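Local coordinates for protein activator of (r)-2-hydroxyglutaryl-coa dehydratase (Acidaminococcus fermentans, PDB 1HUX) that hydrolyses ATP slowly to drive electron transfer that activates 2-hydroxyglutaryl-CoA dehydratase, as a homodimer sharing one [4Fe-4S] cluster, at residues S2-G7 against C17-D22. Numbering follows the deposited sequence.
Sequences SIYTLG and CIILKD
Tyr4 and Lys21 run next to each other in the same direction, as neighbours in a non-hydrogen-bonded antiparallel pair. The first carbons of the lysine chain lie over one face of the phenol ring. Its CB stands 4.3 Å from the Tyr4 ring centroid, a CH-pi contact. Lys21 CG, anti to its backbone N (chi1 175°), lies over the same face but offset toward the rim. CD then follows the ring to its tip, with Lys21 CD 3.3 Å from Tyr4 OH. Ile19 CG2 meets the Tyr4 ring at its edge. Further along, Leu6 and Ile19 meet at a slant on this side of the sheet, and Leu6 CD1 meets Ile19 CG1. Ile45 and Val48 of helix 40-52 pack on this pair.

The two strands form the first beta hairpin of an actin-like ATPase domain. They belong to a mixed five-stranded sheet of order 3-2-1-4-5. The ATP-binding residues Ser12 to Lys16 span the turn and the start of strand 14-21. Thr5 and Leu20 are on the opposite side of the sheet from Tyr4, under helix 245-257. Their backbones exchange two hydrogen bonds, Thr5 N to Leu20 O and Leu20 N to Thr5 O. Gly7 and Ile18 repeat the pattern, with Gly7 N 2.6 Å from Ile18 O and Ile18 N 2.8 Å from Gly7 O.

Asp22 closes the far end with its carboxylate. With CG beside Asp22's own backbone N (chi1 -60°), the carboxylate is turned back toward Ser2 and Ile3. OD2 accepts two N-H groups from the same face of the carboxylate plane. Ile3 N gives a nearly straight bond of 2.9 Å to Asp22 OD2. Ser2 N reaches Asp22 OD2 on its syn side at 3.0 Å, and bonds weakly to OD1. In return, Asp22 N donates to Ile3 O at 2.7 Å.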
ATOM      1  N   SER A   2      22.784   0.907  42.554  1.00 14.30           N
ATOM      2  CA  SER A   2      22.883   2.297  43.090  1.00 14.30           C
ATOM      3  C   SER A   2      22.650   3.422  42.065  1.00 14.30           C
ATOM      4  O   SER A   2      22.192   4.504  42.442  1.00 14.30           O
ATOM      5  CB  SER A   2      24.234   2.492  43.761  1.00 32.96           C
ATOM      6  OG  SER A   2      24.301   3.778  44.333  1.00 32.96           O
ATOM      7  N   ILE A   3      22.985   3.196  40.792  1.00 27.81           N
ATOM      8  CA  ILE A   3      22.732   4.207  39.755  1.00 27.81           C
ATOM      9  C   ILE A   3      21.538   3.795  38.902  1.00 27.81           C
ATOM     10  O   ILE A   3      21.577   2.771  38.208  1.00 27.81           O
ATOM     11  CB  ILE A   3      23.938   4.428  38.835  1.00 14.67           C
ATOM     12  CG1 ILE A   3      24.991   5.228  39.591  1.00 14.67           C
ATOM     13  CG2 ILE A   3      23.516   5.202  37.564  1.00 14.67           C
ATOM     14  CD1 ILE A   3      26.207   5.626  38.737  1.00 14.67           C
ATOM     15  N   TYR A   4      20.475   4.597  38.965  1.00 17.02           N
ATOM     16  CA  TYR A   4      19.254   4.297  38.224  1.00 17.02           C
ATOM     17  C   TYR A   4      19.111   5.177  37.007  1.00 17.02           C
ATOM     18  O   TYR A   4      19.323   6.387  37.085  1.00 17.02           O
ATOM     19  CB  TYR A   4      18.023   4.469  39.124  1.00 10.23           C
ATOM     20  CG  TYR A   4      17.956   3.498  40.278  1.00 10.23           C
ATOM     21  CD1 TYR A   4      18.759   3.662  41.400  1.00 10.23           C
ATOM     22  CD2 TYR A   4      17.102   2.406  40.236  1.00 10.23           C
ATOM     23  CE1 TYR A   4      18.713   2.756  42.455  1.00 10.23           C
ATOM     24  CE2 TYR A   4      17.042   1.492  41.277  1.00 10.23           C
ATOM     25  CZ  TYR A   4      17.847   1.665  42.384  1.00 10.23           C
ATOM     26  OH  TYR A   4      17.780   0.725  43.403  1.00 10.23           O
ATOM     27  N   THR A   5      18.751   4.560  35.882  1.00 12.77           N
ATOM     28  CA  THR A   5      18.580   5.294  34.623  1.00 12.77           C
ATOM     29  C   THR A   5      17.239   5.025  33.978  1.00 12.77           C
ATOM     30  O   THR A   5      16.589   3.997  34.214  1.00 12.77           O
ATOM     31  CB  THR A   5      19.694   4.963  33.580  1.00 10.27           C
ATOM     32  OG1 THR A   5      20.158   3.618  33.783  1.00 10.27           O
ATOM     33  CG2 THR A   5      20.863   5.959  33.704  1.00 10.27           C
ATOM     34  N   LEU A   6      16.840   5.958  33.132  1.00 11.15           N
ATOM     35  CA  LEU A   6      15.562   5.863  32.481  1.00 11.15           C
ATOM     36  C   LEU A   6      15.652   5.851  30.960  1.00 11.15           C
ATOM     37  O   LEU A   6      16.169   6.794  30.342  1.00 11.15           O
ATOM     38  CB  LEU A   6      14.674   7.033  32.941  1.00 11.07           C
ATOM     39  CG  LEU A   6      13.288   7.114  32.308  1.00 11.07           C
ATOM     40  CD1 LEU A   6      12.454   5.950  32.790  1.00 11.07           C
ATOM     41  CD2 LEU A   6      12.644   8.426  32.649  1.00 11.07           C
ATOM     42  N   GLY A   7      15.133   4.767  30.378  1.00 15.44           N
ATOM     43  CA  GLY A   7      15.080   4.620  28.934  1.00 15.44           C
ATOM     44  C   GLY A   7      13.638   4.849  28.497  1.00 15.44           C
ATOM     45  O   GLY A   7      12.711   4.237  29.047  1.00 15.44           O
ATOM     46  N   CYS A  17       8.742   2.359  28.486  1.00 10.23           N
ATOM     47  CA  CYS A  17       9.721   2.885  29.418  1.00 10.23           C
ATOM     48  C   CYS A  17      10.434   1.798  30.170  1.00 10.23           C
ATOM     49  O   CYS A  17       9.851   0.764  30.531  1.00 10.23           O
ATOM     50  CB  CYS A  17       9.064   3.809  30.435  1.00 25.82           C
ATOM     51  SG  CYS A  17       8.765   5.492  29.874  1.00 25.82           S
ATOM     52  N   ILE A  18      11.712   2.054  30.421  1.00 24.49           N
ATOM     53  CA  ILE A  18      12.541   1.134  31.171  1.00 24.49           C
ATOM     54  C   ILE A  18      13.423   1.884  32.171  1.00 24.49           C
ATOM     55  O   ILE A  18      13.909   2.986  31.893  1.00 24.49           O
ATOM     56  CB  ILE A  18      13.441   0.297  30.225  1.00 20.11           C
ATOM     57  CG1 ILE A  18      12.600  -0.783  29.538  1.00 20.11           C
ATOM     58  CG2 ILE A  18      14.591  -0.352  31.020  1.00 20.11           C
ATOM     59  CD1 ILE A  18      12.102  -1.869  30.491  1.00 20.11           C
ATOM     60  N   ILE A  19      13.602   1.279  33.345  1.00 10.23           N
ATOM     61  CA  ILE A  19      14.456   1.834  34.393  1.00 10.23           C
ATOM     62  C   ILE A  19      15.334   0.697  34.885  1.00 10.23           C
ATOM     63  O   ILE A  19      14.827  -0.359  35.294  1.00 10.23           O
ATOM     64  CB  ILE A  19      13.639   2.346  35.616  1.00 16.50           C
ATOM     65  CG1 ILE A  19      12.805   3.567  35.239  1.00 16.50           C
ATOM     66  CG2 ILE A  19      14.574   2.741  36.747  1.00 16.50           C
ATOM     67  CD1 ILE A  19      11.883   4.031  36.384  1.00 16.50           C
ATOM     68  N   LEU A  20      16.646   0.889  34.834  1.00 12.33           N
ATOM     69  CA  LEU A  20      17.535  -0.152  35.336  1.00 12.33           C
ATOM     70  C   LEU A  20      18.595   0.359  36.309  1.00 12.33           C
ATOM     71  O   LEU A  20      19.028   1.532  36.264  1.00 12.33           O
ATOM     72  CB  LEU A  20      18.185  -0.944  34.186  1.00 34.88           C
ATOM     73  CG  LEU A  20      18.545  -0.281  32.859  1.00 34.88           C
ATOM     74  CD1 LEU A  20      19.417   0.939  33.091  1.00 34.88           C
ATOM     75  CD2 LEU A  20      19.255  -1.299  31.998  1.00 34.88           C
ATOM     76  N   LYS A  21      18.989  -0.545  37.201  1.00 26.09           N
ATOM     77  CA  LYS A  21      19.968  -0.260  38.229  1.00 26.09           C
ATOM     78  C   LYS A  21      21.365  -0.736  37.834  1.00 26.09           C
ATOM     79  O   LYS A  21      21.596  -1.939  37.653  1.00 26.09           O
ATOM     80  CB  LYS A  21      19.517  -0.928  39.536  1.00 29.94           C
ATOM     81  CG  LYS A  21      20.498  -0.836  40.696  1.00 29.94           C
ATOM     82  CD  LYS A  21      19.863  -1.330  41.980  1.00 29.94           C
ATOM     83  CE  LYS A  21      19.352  -2.747  41.839  1.00 29.94           C
ATOM     84  NZ  LYS A  21      18.527  -3.173  43.012  1.00 29.94           N
ATOM     85  N   ASP A  22      22.282   0.223  37.698  1.00 35.88           N
ATOM     86  CA  ASP A  22      23.678  -0.051  37.352  1.00 35.88           C
ATOM     87  C   ASP A  22      23.798  -0.605  35.949  1.00 35.88           C
ATOM     88  O   ASP A  22      24.804  -1.221  35.604  1.00 35.88           O
ATOM     89  CB  ASP A  22      24.283  -1.034  38.361  1.00 31.10           C
ATOM     90  CG  ASP A  22      24.251  -0.495  39.785  1.00 31.10           C
ATOM     91  OD1 ASP A  22      24.281  -1.306  40.744  1.00 31.10           O
ATOM     92  OD2 ASP A  22      24.200   0.747  39.939  1.00 31.10           O
TER